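Protein toll (Drosophila melanogaster, PDB 4LXR) serves as the cell-surface receptor for cleaved spaetzle C-106, switching on the Toll pathway in antifungal defence and in setting embryonic dorsal-ventral polarity. Local coordinates at residues A[541-546]-A[612-617]; A[568-573]-A[577-582]; A[608-613]-A[619-624]; A[751-756]-A[760-765]. All blocks are in the same frame, centred on the assembly; numbering follows the deposited sequence.

Interaction 1: residues A[541-546]-A[612-617]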
loop_
_atom_site.group_PDB
_atom_site.type_symbol
_atom_site.label_atom_id
_atom_site.label_comp_id
_atom_site.label_asym_id
_atom_site.label_seq_id
_atom_site.Cartn_x
_atom_site.Cartn_y
_atom_site.Cartn_z
ATOM N N THR A 541 -2.994 -11.733 -35.055
ATOM C CA THR A 541 -3.605 -12.713 -34.148
ATOM C C THR A 541 -4.349 -12.096 -32.960
ATOM O O THR A 541 -5.056 -12.803 -32.237
ATOM C CB THR A 541 -2.578 -13.767 -33.634
ATOM O OG1 THR A 541 -1.626 -13.137 -32.770
ATOM C CG2 THR A 541 -1.841 -14.415 -34.796
ATOM N N ILE A 542 -4.202 -10.789 -32.757
ATOM C CA ILE A 542 -4.858 -10.135 -31.631
ATOM C C ILE A 542 -5.968 -9.209 -32.090
ATOM O O ILE A 542 -6.396 -8.324 -31.335
ATOM C CB ILE A 542 -3.865 -9.347 -30.729
ATOM C CG1 ILE A 542 -3.280 -8.148 -31.471
ATOM C CG2 ILE A 542 -2.758 -10.262 -30.219
ATOM C CD1 ILE A 542 -2.640 -7.130 -30.560
ATOM N N LEU A 543 -6.439 -9.435 -33.319
ATOM C CA LEU A 543 -7.421 -8.561 -33.964
ATOM C C LEU A 543 -8.664 -8.327 -33.116
ATOM O O LEU A 543 -9.028 -7.188 -32.842
ATOM C CB LEU A 543 -7.836 -9.115 -35.335
ATOM C CG LEU A 543 -9.084 -8.461 -35.943
ATOM C CD1 LEU A 543 -8.851 -6.984 -36.236
ATOM C CD2 LEU A 543 -9.542 -9.202 -37.195
ATOM N N TRP A 544 -9.307 -9.407 -32.688
ATOM C CA TRP A 544 -10.593 -9.274 -32.011
ATOM C C TRP A 544 -10.455 -8.726 -30.604
ATOM O O TRP A 544 -11.351 -8.035 -30.125
ATOM C CB TRP A 544 -11.393 -10.577 -32.077
ATOM C CG TRP A 544 -11.812 -10.851 -33.490
ATOM C CD1 TRP A 544 -11.346 -11.836 -34.315
ATOM C CD2 TRP A 544 -12.740 -10.078 -34.268
ATOM N NE1 TRP A 544 -11.948 -11.736 -35.554
ATOM C CE2 TRP A 544 -12.805 -10.667 -35.550
ATOM C CE3 TRP A 544 -13.533 -8.957 -33.999
ATOM C CZ2 TRP A 544 -13.636 -10.168 -36.567
ATOM C CZ3 TRP A 544 -14.361 -8.461 -35.009
ATOM C CH2 TRP A 544 -14.402 -9.069 -36.276
ATOM N N PHE A 545 -9.323 -9.011 -29.963
ATOM C CA PHE A 545 -8.971 -8.359 -28.712
ATOM C C PHE A 545 -8.890 -6.847 -28.896
ATOM O O PHE A 545 -9.467 -6.087 -28.121
ATOM C CB PHE A 545 -7.631 -8.872 -28.171
ATOM C CG PHE A 545 -7.098 -8.059 -27.025
ATOM C CD1 PHE A 545 -7.705 -8.117 -25.770
ATOM C CD2 PHE A 545 -5.995 -7.228 -27.191
ATOM C CE1 PHE A 545 -7.214 -7.368 -24.698
ATOM C CE2 PHE A 545 -5.498 -6.476 -26.120
ATOM C CZ PHE A 545 -6.114 -6.548 -24.875
ATOM N N ILE A 546 -8.160 -6.413 -29.915
ATOM C CA ILE A 546 -8.079 -4.989 -30.218
ATOM C C ILE A 546 -9.465 -4.389 -30.486
ATOM O O ILE A 546 -9.786 -3.310 -29.983
ATOM C CB ILE A 546 -7.139 -4.711 -31.404
ATOM C CG1 ILE A 546 -5.709 -5.081 -31.022
ATOM C CG2 ILE A 546 -7.202 -3.247 -31.802
ATOM C CD1 ILE A 546 -5.229 -4.374 -29.791
ATOM N N VAL A 612 -0.492 -10.913 -44.253
ATOM C CA VAL A 612 -1.924 -11.114 -44.131
ATOM C C VAL A 612 -2.490 -10.097 -43.151
ATOM O O VAL A 612 -1.917 -9.853 -42.084
ATOM C CB VAL A 612 -2.245 -12.545 -43.653
ATOM C CG1 VAL A 612 -3.650 -12.633 -43.099
ATOM C CG2 VAL A 612 -2.057 -13.537 -44.784
ATOM N N ARG A 613 -3.611 -9.499 -43.524
ATOM C CA ARG A 613 -4.276 -8.507 -42.702
ATOM C C ARG A 613 -5.604 -9.117 -42.281
ATOM O O ARG A 613 -6.484 -9.302 -43.116
ATOM C CB ARG A 613 -4.516 -7.247 -43.536
ATOM C CG ARG A 613 -4.944 -6.025 -42.755
ATOM C CD ARG A 613 -5.600 -5.008 -43.688
ATOM N NE ARG A 613 -4.779 -4.700 -44.850
ATOM C CZ ARG A 613 -5.210 -4.735 -46.105
ATOM N NH1 ARG A 613 -6.464 -5.062 -46.373
ATOM N NH2 ARG A 613 -4.390 -4.431 -47.098
ATOM N N THR A 614 -5.756 -9.455 -41.003
ATOM C CA THR A 614 -6.963 -10.165 -40.582
ATOM C C THR A 614 -8.211 -9.290 -40.527
ATOM O O THR A 614 -9.325 -9.797 -40.655
ATOM C CB THR A 614 -6.783 -10.893 -39.231
ATOM O OG1 THR A 614 -6.033 -10.063 -38.341
ATOM C CG2 THR A 614 -6.053 -12.213 -39.431
ATOM N N TYR A 615 -8.032 -7.985 -40.341
ATOM C CA TYR A 615 -9.175 -7.083 -40.234
ATOM C C TYR A 615 -10.142 -7.222 -41.418
ATOM O O TYR A 615 -11.357 -7.219 -41.230
ATOM C CB TYR A 615 -8.732 -5.625 -40.067
ATOM C CG TYR A 615 -9.846 -4.631 -40.328
ATOM C CD1 TYR A 615 -10.803 -4.362 -39.356
ATOM C CD2 TYR A 615 -9.947 -3.974 -41.548
ATOM C CE1 TYR A 615 -11.827 -3.467 -39.581
ATOM C CE2 TYR A 615 -10.979 -3.071 -41.791
ATOM C CZ TYR A 615 -11.917 -2.821 -40.801
ATOM O OH TYR A 615 -12.942 -1.923 -41.026
ATOM N N ASP A 616 -9.613 -7.353 -42.630
ATOM C CA ASP A 616 -10.480 -7.568 -43.788
ATOM C C ASP A 616 -10.122 -8.831 -44.564
ATOM O O ASP A 616 -10.534 -8.999 -45.709
ATOM C CB ASP A 616 -10.502 -6.344 -44.714
ATOM C CG ASP A 616 -9.115 -5.854 -45.070
ATOM O OD1 ASP A 616 -8.120 -6.565 -44.775
ATOM O OD2 ASP A 616 -9.019 -4.751 -45.642
ATOM N N LYS A 617 -9.364 -9.718 -43.927
ATOM C CA LYS A 617 -8.991 -10.994 -44.536
ATOM C C LYS A 617 -8.299 -10.812 -45.882
ATOM O O LYS A 617 -8.724 -11.381 -46.895
ATOM C CB LYS A 617 -10.209 -11.907 -44.684
ATOM C CG LYS A 617 -10.967 -12.147 -43.383
ATOM C CD LYS A 617 -12.028 -13.224 -43.564
ATOM C CE LYS A 617 -12.735 -13.551 -42.259
ATOM N NZ LYS A 617 -13.683 -14.684 -42.434
#
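At the junction between the two leucine-rich-repeat blocks of the Toll ectodomain, the first turn of helix 543-549 in the first C-terminal cap (LRRCT) meets the turn that follows strand 609-613 in the next N-terminal cap (LRRNT). L543 of the helix touches T614 and Y615 of the turn, and the CA atoms of L543 and Y615 are the nearest pair. The leucine uses its two methyls separately. CD2 lies 3.5 Å from the backbone O of T614, while CD1 packs against the CB of Y615 at 4.1 Å, so the tyrosine contributes the root of its side chain here and not its ring. CG of L543 stands anti to its own N (chi1 166°), which carries both methyls across to the turn. Closer to the backbone, CB of L543 lies 3.6 Å from OG1 of T614, the two side chains sliding past each other in opposite directions. The same CD2 also lies 3.8 Å above the W544 ring plane, toward its rim. Only 156 Å² is buried between 541-546 and 612-617, all of it through van der Waals contact; the directional bonds of this cap-to-cap join lie just outside the pair of segments, where T614 OG1 is hydrogen-bonded to C540 O and the backbone of V612 to that of C591.

Interaction 2: residues A[568-573]-A[577-582]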
loop_
_atom_site.group_PDB
_atom_site.type_symbol
_atom_site.label_atom_id
_atom_site.label_comp_id
_atom_site.label_asym_id
_atom_site.label_seq_id
_atom_site.Cartn_x
_atom_site.Cartn_y
_atom_site.Cartn_z
ATOM N N LEU A 568 -1.281 -1.207 -21.496
ATOM C CA LEU A 568 -0.902 -2.385 -22.273
ATOM C C LEU A 568 -0.380 -1.936 -23.637
ATOM O O LEU A 568 -1.114 -1.350 -24.446
ATOM C CB LEU A 568 -2.077 -3.352 -22.435
ATOM C CG LEU A 568 -1.789 -4.572 -23.315
ATOM C CD1 LEU A 568 -0.561 -5.324 -22.810
ATOM C CD2 LEU A 568 -3.001 -5.488 -23.379
ATOM N N VAL A 569 0.893 -2.228 -23.878
ATOM C CA VAL A 569 1.654 -1.611 -24.951
ATOM C C VAL A 569 2.349 -2.654 -25.803
ATOM O O VAL A 569 2.953 -3.585 -25.275
ATOM C CB VAL A 569 2.730 -0.685 -24.356
ATOM C CG1 VAL A 569 3.723 -0.251 -25.415
ATOM C CG2 VAL A 569 2.078 0.518 -23.700
ATOM N N CYS A 570 2.265 -2.491 -27.120
ATOM C CA CYS A 570 2.933 -3.388 -28.060
ATOM C C CYS A 570 4.426 -3.454 -27.816
ATOM O O CYS A 570 5.074 -2.426 -27.647
ATOM C CB CYS A 570 2.710 -2.930 -29.505
ATOM S SG CYS A 570 1.009 -2.927 -30.006
ATOM N N SER A 571 4.959 -4.670 -27.820
ATOM C CA SER A 571 6.394 -4.892 -27.745
ATOM C C SER A 571 6.947 -5.135 -29.155
ATOM O O SER A 571 8.108 -4.852 -29.447
ATOM C CB SER A 571 6.678 -6.090 -26.837
ATOM O OG SER A 571 8.048 -6.443 -26.853
ATOM N N GLN A 572 6.091 -5.647 -30.029
ATOM C CA GLN A 572 6.489 -6.052 -31.366
ATOM C C GLN A 572 5.280 -5.935 -32.285
ATOM O O GLN A 572 4.150 -5.988 -31.804
ATOM C CB GLN A 572 6.971 -7.499 -31.341
ATOM C CG GLN A 572 8.470 -7.665 -31.348
ATOM C CD GLN A 572 8.880 -9.048 -31.817
ATOM O OE1 GLN A 572 8.437 -10.057 -31.264
ATOM N NE2 GLN A 572 9.718 -9.102 -32.852
ATOM N N PRO A 573 5.502 -5.761 -33.604
ATOM C CA PRO A 573 6.787 -5.596 -34.296
ATOM C C PRO A 573 7.295 -4.160 -34.163
ATOM O O PRO A 573 6.593 -3.326 -33.588
ATOM C CB PRO A 573 6.425 -5.878 -35.759
ATOM C CG PRO A 573 5.031 -5.360 -35.886
ATOM C CD PRO A 573 4.368 -5.687 -34.547
ATOM N N GLU A 577 5.715 -1.052 -32.058
ATOM C CA GLU A 577 6.322 -1.055 -30.738
ATOM C C GLU A 577 6.176 0.289 -30.036
ATOM O O GLU A 577 6.547 1.321 -30.581
ATOM C CB GLU A 577 7.800 -1.426 -30.850
ATOM C CG GLU A 577 8.557 -1.381 -29.538
ATOM C CD GLU A 577 10.015 -1.774 -29.700
ATOM O OE1 GLU A 577 10.484 -1.893 -30.858
ATOM O OE2 GLU A 577 10.690 -1.973 -28.668
ATOM N N GLY A 578 5.620 0.269 -28.827
ATOM C CA GLY A 578 5.485 1.475 -28.033
ATOM C C GLY A 578 4.088 2.065 -27.959
ATOM O O GLY A 578 3.811 2.897 -27.096
ATOM N N THR A 579 3.200 1.635 -28.850
ATOM C CA THR A 579 1.880 2.251 -28.953
ATOM C C THR A 579 0.818 1.474 -28.181
ATOM O O THR A 579 0.653 0.273 -28.382
ATOM C CB THR A 579 1.441 2.422 -30.426
ATOM O OG1 THR A 579 0.717 1.264 -30.864
ATOM C CG2 THR A 579 2.657 2.647 -31.321
ATOM N N PRO A 580 0.099 2.169 -27.289
ATOM C CA PRO A 580 -0.934 1.562 -26.444
ATOM C C PRO A 580 -2.047 0.901 -27.248
ATOM O O PRO A 580 -2.552 1.461 -28.226
ATOM C CB PRO A 580 -1.475 2.751 -25.646
ATOM C CG PRO A 580 -0.342 3.720 -25.616
ATOM C CD PRO A 580 0.314 3.587 -26.956
ATOM N N VAL A 581 -2.422 -0.290 -26.798
ATOM C CA VAL A 581 -3.390 -1.157 -27.467
ATOM C C VAL A 581 -4.671 -0.474 -27.973
ATOM O O VAL A 581 -5.188 -0.828 -29.034
ATOM C CB VAL A 581 -3.707 -2.379 -26.569
ATOM C CG1 VAL A 581 -5.185 -2.716 -26.567
ATOM C CG2 VAL A 581 -2.868 -3.568 -26.995
ATOM N N ARG A 582 -5.166 0.512 -27.230
ATOM C CA ARG A 582 -6.378 1.231 -27.623
ATOM C C ARG A 582 -6.158 2.051 -28.900
ATOM O O ARG A 582 -7.062 2.177 -29.732
ATOM C CB ARG A 582 -6.872 2.130 -26.480
ATOM C CG ARG A 582 -8.310 2.611 -26.639
ATOM C CD ARG A 582 -8.810 3.395 -25.423
ATOM N NE ARG A 582 -8.108 4.666 -25.234
ATOM C CZ ARG A 582 -8.535 5.654 -24.448
ATOM N NH1 ARG A 582 -9.674 5.534 -23.774
ATOM N NH2 ARG A 582 -7.825 6.770 -24.339
HETATM O O HOH W 1 9.638 -4.803 -31.678
#
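The side chains of L568 and V581 cross at an angle, CG of the leucine 4.0 Å from CG2 of the valine. Both are buried, and they pack on F545 of helix 543-549 and on L536. Beside them, V581 N donates to L568 O at 2.9 Å, an almost straight bond (174°) that holds the two backbones together next to this packing. V569 turns another way: its CG1, placed anti to the backbone N (chi1 168°), reaches the peptide of G578 and lies 3.5 Å from the glycine C. With the backbone turned as it is at G578, any side chain there would collide with the O of E577, which accounts for the glycine. The two segments form an irregular, hairpin-like loop in the first LRRCT cap, with a single bridge between V569 and P580. G578 N gives a 3.0 Å bond to C570 O, whereas C570 N to T579 O is weak. The C570 side chain points toward 577-582 and closes a disulfide with C538, pinning this loop to the strand 536-537 region. At the other end E577 runs fully extended over the S571 carbonyl, its CG 3.5 Å from S571 O. One water donates to S571 O at 2.7 Å and, weakly, to E577 OE1, which also accepts a hydrogen bond from N574 ND2.

Interaction 3: residues A[608-613]-A[619-624]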
loop_
_atom_site.group_PDB
_atom_site.type_symbol
_atom_site.label_atom_id
_atom_site.label_comp_id
_atom_site.label_asym_id
_atom_site.label_seq_id
_atom_site.Cartn_x
_atom_site.Cartn_y
_atom_site.Cartn_z
ATOM N N CYS A 608 9.932 -10.429 -53.121
ATOM C CA CYS A 608 8.678 -9.825 -52.694
ATOM C C CYS A 608 8.504 -10.019 -51.194
ATOM O O CYS A 608 9.008 -10.987 -50.616
ATOM C CB CYS A 608 7.482 -10.439 -53.446
ATOM S SG CYS A 608 7.533 -10.335 -55.264
ATOM N N ASN A 609 7.804 -9.090 -50.558
ATOM C CA ASN A 609 7.354 -9.302 -49.188
ATOM C C ASN A 609 5.834 -9.435 -49.202
ATOM O O ASN A 609 5.154 -8.787 -50.019
ATOM C CB ASN A 609 7.815 -8.173 -48.265
ATOM C CG ASN A 609 7.214 -6.832 -48.634
ATOM O OD1 ASN A 609 6.144 -6.465 -48.148
ATOM N ND2 ASN A 609 7.902 -6.092 -49.494
ATOM N N CYS A 610 5.315 -10.294 -48.330
ATOM C CA CYS A 610 3.899 -10.640 -48.326
ATOM C C CYS A 610 3.395 -10.736 -46.894
ATOM O O CYS A 610 4.094 -11.236 -46.022
ATOM C CB CYS A 610 3.662 -11.980 -49.037
ATOM S SG CYS A 610 4.489 -12.177 -50.650
ATOM N N HIS A 611 2.184 -10.260 -46.642
ATOM C CA HIS A 611 1.605 -10.421 -45.310
ATOM C C HIS A 611 0.101 -10.580 -45.391
ATOM O O HIS A 611 -0.503 -10.391 -46.450
ATOM C CB HIS A 611 1.957 -9.241 -44.401
ATOM C CG HIS A 611 1.438 -7.928 -44.900
ATOM N ND1 HIS A 611 2.202 -7.067 -45.657
ATOM C CD2 HIS A 611 0.228 -7.334 -44.764
ATOM C CE1 HIS A 611 1.490 -5.994 -45.956
ATOM N NE2 HIS A 611 0.288 -6.132 -45.425
ATOM N N VAL A 612 -0.492 -10.913 -44.253
ATOM C CA VAL A 612 -1.924 -11.114 -44.131
ATOM C C VAL A 612 -2.490 -10.097 -43.151
ATOM O O VAL A 612 -1.917 -9.853 -42.084
ATOM C CB VAL A 612 -2.245 -12.545 -43.653
ATOM C CG1 VAL A 612 -3.650 -12.633 -43.099
ATOM C CG2 VAL A 612 -2.057 -13.537 -44.784
ATOM N N ARG A 613 -3.611 -9.499 -43.524
ATOM C CA ARG A 613 -4.276 -8.507 -42.702
ATOM C C ARG A 613 -5.604 -9.117 -42.281
ATOM O O ARG A 613 -6.484 -9.302 -43.116
ATOM C CB ARG A 613 -4.516 -7.247 -43.536
ATOM C CG ARG A 613 -4.944 -6.025 -42.755
ATOM C CD ARG A 613 -5.600 -5.008 -43.688
ATOM N NE ARG A 613 -4.779 -4.700 -44.850
ATOM C CZ ARG A 613 -5.210 -4.735 -46.105
ATOM N NH1 ARG A 613 -6.464 -5.062 -46.373
ATOM N NH2 ARG A 613 -4.390 -4.431 -47.098
ATOM N N LEU A 619 -4.776 -11.077 -48.168
ATOM C CA LEU A 619 -3.402 -11.434 -48.486
ATOM C C LEU A 619 -2.795 -10.319 -49.341
ATOM O O LEU A 619 -3.279 -10.021 -50.439
ATOM C CB LEU A 619 -3.355 -12.753 -49.246
ATOM C CG LEU A 619 -1.978 -13.127 -49.796
ATOM C CD1 LEU A 619 -1.010 -13.485 -48.659
ATOM C CD2 LEU A 619 -2.084 -14.250 -50.814
ATOM N N VAL A 620 -1.749 -9.692 -48.820
ATOM C CA VAL A 620 -1.115 -8.570 -49.483
ATOM C C VAL A 620 0.241 -8.989 -50.021
ATOM O O VAL A 620 1.133 -9.349 -49.255
ATOM C CB VAL A 620 -0.929 -7.399 -48.509
ATOM C CG1 VAL A 620 -0.173 -6.269 -49.167
ATOM C CG2 VAL A 620 -2.274 -6.924 -47.998
ATOM N N ILE A 621 0.391 -8.952 -51.342
ATOM C CA ILE A 621 1.656 -9.285 -51.980
ATOM C C ILE A 621 2.313 -8.053 -52.587
ATOM O O ILE A 621 1.815 -7.493 -53.567
ATOM C CB ILE A 621 1.472 -10.333 -53.075
ATOM C CG1 ILE A 621 0.891 -11.616 -52.491
ATOM C CG2 ILE A 621 2.795 -10.620 -53.770
ATOM C CD1 ILE A 621 0.539 -12.633 -53.547
ATOM N N ASN A 622 3.426 -7.639 -51.991
ATOM C CA ASN A 622 4.200 -6.493 -52.446
ATOM C C ASN A 622 5.468 -6.923 -53.197
ATOM O O ASN A 622 6.327 -7.595 -52.627
ATOM C CB ASN A 622 4.606 -5.623 -51.250
ATOM C CG ASN A 622 3.419 -5.053 -50.500
ATOM O OD1 ASN A 622 2.510 -4.489 -51.096
ATOM N ND2 ASN A 622 3.428 -5.190 -49.177
ATOM N N CYS A 623 5.598 -6.543 -54.468
ATOM C CA CYS A 623 6.857 -6.773 -55.188
ATOM C C CYS A 623 7.376 -5.478 -55.795
ATOM O O CYS A 623 6.879 -5.022 -56.823
ATOM C CB CYS A 623 6.699 -7.813 -56.288
ATOM S SG CYS A 623 5.856 -9.319 -55.829
ATOM N N HIS A 624 8.390 -4.898 -55.168
ATOM C CA HIS A 624 8.856 -3.576 -55.563
ATOM C C HIS A 624 10.358 -3.496 -55.814
ATOM O O HIS A 624 11.000 -2.489 -55.512
ATOM C CB HIS A 624 8.414 -2.540 -54.535
ATOM C CG HIS A 624 6.936 -2.523 -54.323
ATOM N ND1 HIS A 624 6.341 -3.016 -53.183
ATOM C CD2 HIS A 624 5.927 -2.113 -55.128
ATOM C CE1 HIS A 624 5.031 -2.891 -53.284
ATOM N NE2 HIS A 624 4.754 -2.344 -54.455
HETATM O O HOH W 2 7.334 -3.409 -50.925
#
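One face of the H611 imidazole lies against V620: CB of the valine is 3.8 Å from the ring centroid and 22° off the normal, a CH-pi contact displaced toward the rim. The amide of N622 approaches the same ring obliquely, the two planes 52° apart. N622 ND2 in turn donates to N609 OD1 at 3.2 Å; the acceptor lies in the plane of the N622 amide, although the donor is tilted from the N609 carbonyl plane. At the edge of the H624 ring, in plane, sits OD1 of N622. With chi1 near +60°, both H611 and N609 hold their flat groups between backbone N and carbonyl carbon, leaning over the neighbouring strand. Without the imidazole, an alanine at H611 would probably leave V620 CB without its aromatic cover and open a gap beside the N622 amide. R613 NH2 also reaches V620, 3.4 Å from CG2, while the guanidinium's NH1 is salt-bridged to D616. N609, H611, V620 and N622 line one face of an antiparallel beta hairpin, strands 609-613 and 618-622, in the LRRNT cap that opens the second repeat block. H611 and V620 form a hydrogen-bonded pair, with V620 N to H611 O at 2.8 Å, and so do N609 and N622. The opposite face carries C610 and I621, then V612 and L619, where V612 CG2 touches L619 CD1 at 4.0 Å. C610 is disulfide-bonded to C604, and a second disulfide joins C608 SG to C623 SG (2.0 Å) across the open end of the hairpin.

Interaction 4: residues A[751-756]-A[760-765]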
loop_
_atom_site.group_PDB
_atom_site.type_symbol
_atom_site.label_atom_id
_atom_site.label_comp_id
_atom_site.label_asym_id
_atom_site.label_seq_id
_atom_site.Cartn_x
_atom_site.Cartn_y
_atom_site.Cartn_z
ATOM N N GLU A 751 -7.493 13.182 -65.867
ATOM C CA GLU A 751 -6.068 13.189 -66.219
ATOM C C GLU A 751 -5.719 12.304 -67.415
ATOM O O GLU A 751 -4.550 12.219 -67.813
ATOM C CB GLU A 751 -5.190 12.793 -65.021
ATOM C CG GLU A 751 -4.989 13.901 -64.009
ATOM C CD GLU A 751 -6.268 14.242 -63.265
ATOM O OE1 GLU A 751 -6.881 13.320 -62.681
ATOM O OE2 GLU A 751 -6.667 15.430 -63.281
ATOM N N MET A 752 -6.715 11.628 -67.977
ATOM C CA MET A 752 -6.488 10.875 -69.211
ATOM C C MET A 752 -6.210 11.824 -70.392
ATOM O O MET A 752 -6.910 12.823 -70.594
ATOM C CB MET A 752 -7.668 9.953 -69.508
ATOM C CG MET A 752 -7.884 8.882 -68.443
ATOM S SD MET A 752 -9.444 8.022 -68.709
ATOM C CE MET A 752 -9.103 7.118 -70.231
ATOM N N MET A 753 -5.170 11.507 -71.150
ATOM C CA MET A 753 -4.693 12.346 -72.239
ATOM C C MET A 753 -4.713 11.569 -73.546
ATOM O O MET A 753 -4.344 10.399 -73.575
ATOM C CB MET A 753 -3.252 12.799 -71.956
ATOM C CG MET A 753 -3.089 13.619 -70.692
ATOM S SD MET A 753 -4.093 15.139 -70.714
ATOM C CE MET A 753 -3.211 16.123 -71.911
ATOM N N CYS A 754 -5.169 12.228 -74.608
ATOM C CA CYS A 754 -5.040 11.759 -75.984
ATOM C C CYS A 754 -3.750 12.318 -76.573
ATOM O O CYS A 754 -3.541 13.533 -76.576
ATOM C CB CYS A 754 -6.209 12.274 -76.830
ATOM S SG CYS A 754 -7.821 11.641 -76.358
ATOM N N VAL A 755 -2.885 11.451 -77.087
ATOM C CA VAL A 755 -1.559 11.911 -77.498
ATOM C C VAL A 755 -1.345 12.046 -79.017
ATOM O O VAL A 755 -0.443 11.442 -79.582
ATOM C CB VAL A 755 -0.434 11.081 -76.808
ATOM C CG1 VAL A 755 -0.577 11.183 -75.292
ATOM C CG2 VAL A 755 -0.459 9.616 -77.245
ATOM N N ASN A 756 -2.162 12.868 -79.666
ATOM C CA ASN A 756 -2.004 13.133 -81.102
ATOM C C ASN A 756 -1.887 14.615 -81.468
ATOM O O ASN A 756 -2.767 15.159 -82.139
ATOM C CB ASN A 756 -3.156 12.517 -81.900
ATOM C CG ASN A 756 -3.135 11.004 -81.886
ATOM O OD1 ASN A 756 -2.089 10.385 -81.684
ATOM N ND2 ASN A 756 -4.297 10.399 -82.099
ATOM N N PRO A 760 -1.008 16.930 -77.388
ATOM C CA PRO A 760 -1.697 16.151 -76.350
ATOM C C PRO A 760 -2.855 16.939 -75.723
ATOM O O PRO A 760 -2.682 18.097 -75.327
ATOM C CB PRO A 760 -0.593 15.879 -75.325
ATOM C CG PRO A 760 0.337 17.030 -75.467
ATOM C CD PRO A 760 0.290 17.449 -76.924
ATOM N N THR A 761 -4.020 16.300 -75.640
ATOM C CA THR A 761 -5.256 16.964 -75.250
ATOM C C THR A 761 -6.003 16.122 -74.222
ATOM O O THR A 761 -6.054 14.905 -74.366
ATOM C CB THR A 761 -6.167 17.112 -76.472
ATOM O OG1 THR A 761 -5.445 17.757 -77.528
ATOM C CG2 THR A 761 -7.411 17.924 -76.129
ATOM N N ARG A 762 -6.587 16.751 -73.200
ATOM C CA ARG A 762 -7.380 15.998 -72.220
ATOM C C ARG A 762 -8.508 15.230 -72.906
ATOM O O ARG A 762 -9.232 15.776 -73.749
ATOM C CB ARG A 762 -7.991 16.904 -71.159
ATOM C CG ARG A 762 -7.052 17.451 -70.114
ATOM C CD ARG A 762 -7.872 18.099 -69.002
ATOM N NE ARG A 762 -7.120 19.130 -68.295
ATOM C CZ ARG A 762 -6.250 18.888 -67.318
ATOM N NH1 ARG A 762 -6.017 17.643 -66.927
ATOM N NH2 ARG A 762 -5.612 19.896 -66.732
ATOM N N MET A 763 -8.658 13.965 -72.545
ATOM C CA MET A 763 -9.701 13.146 -73.129
ATOM C C MET A 763 -11.099 13.697 -72.838
ATOM O O MET A 763 -11.989 13.628 -73.707
ATOM C CB MET A 763 -9.581 11.688 -72.668
ATOM C CG MET A 763 -10.603 10.798 -73.348
ATOM S SD MET A 763 -10.437 9.050 -73.013
ATOM C CE MET A 763 -8.855 8.690 -73.779
ATOM N N VAL A 764 -11.288 14.275 -71.649
ATOM C CA VAL A 764 -12.570 14.909 -71.306
ATOM C C VAL A 764 -12.932 16.085 -72.206
ATOM O O VAL A 764 -14.073 16.528 -72.197
ATOM C CB VAL A 764 -12.664 15.416 -69.830
ATOM C CG1 VAL A 764 -12.648 14.252 -68.848
ATOM C CG2 VAL A 764 -11.552 16.410 -69.527
ATOM N N GLU A 765 -11.967 16.601 -72.962
ATOM C CA GLU A 765 -12.260 17.661 -73.917
ATOM C C GLU A 765 -12.660 17.135 -75.305
ATOM O O GLU A 765 -13.041 17.917 -76.179
ATOM C CB GLU A 765 -11.099 18.653 -74.011
ATOM C CG GLU A 765 -10.995 19.529 -72.769
ATOM C CD GLU A 765 -9.891 20.548 -72.872
ATOM O OE1 GLU A 765 -9.612 21.017 -73.996
ATOM O OE2 GLU A 765 -9.288 20.867 -71.827
HETATM O O HOH W 3 -9.194 13.734 -69.513
#
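Two bends, at chi2 (-59°) and chi3 (-72°), curl M753 back over the facing strand although its CB points away, so that its SD lies 3.8 Å from CG of R762 and its CE 3.6 Å from C of T761. This is a short beta hairpin, strands 753-754 and 761-762, in the second LRRCT cap near the end of the ectodomain. Shortening M753 to an alanine is likely to uncover the T761-R762 peptide and to leave R762 CG without its thioether neighbour. C754 and T761 make the hydrogen-bonded pair, with C754 N to T761 O at 2.8 Å. Beyond the strands M763 N donates to M752 O at 2.9 Å, where the chain enters a 3-10 turn. M752 and M763 meet sulfur-to-methyl, CE of M752 lying 3.6 Å from SD of M763, and helix 733-740 flanks both through T739 and L736. C754, bound to C728 by a disulfide, lends its sulfur to the same cluster: its SG lies 4.1 Å from the CE of M763.

How the interactions relate
Interactions 1 and 2 touch directly: F545 CZ meets L568 CD2 at 3.6 Å, and I546 also packs on V581, so helix 543-549 shows one side to the 568-582 loop and L543 to the next cap. Interaction 3 shares V612 and R613 with interaction 1, as strand 609-613 runs on into the touching turn. Interaction 4 stands apart, about 21 Å from interaction 3 between nearest atoms. Interaction 3 has the most buried residues, five of eleven; four of nine are exposed in 4, and 1 buries L543 alone. Interaction 1 is purely van der Waals across its segments; the others are backbone-bonded and disulfide-anchored: leucine and valine in 2, imidazole and amides in 3, methionine sulfurs in 4.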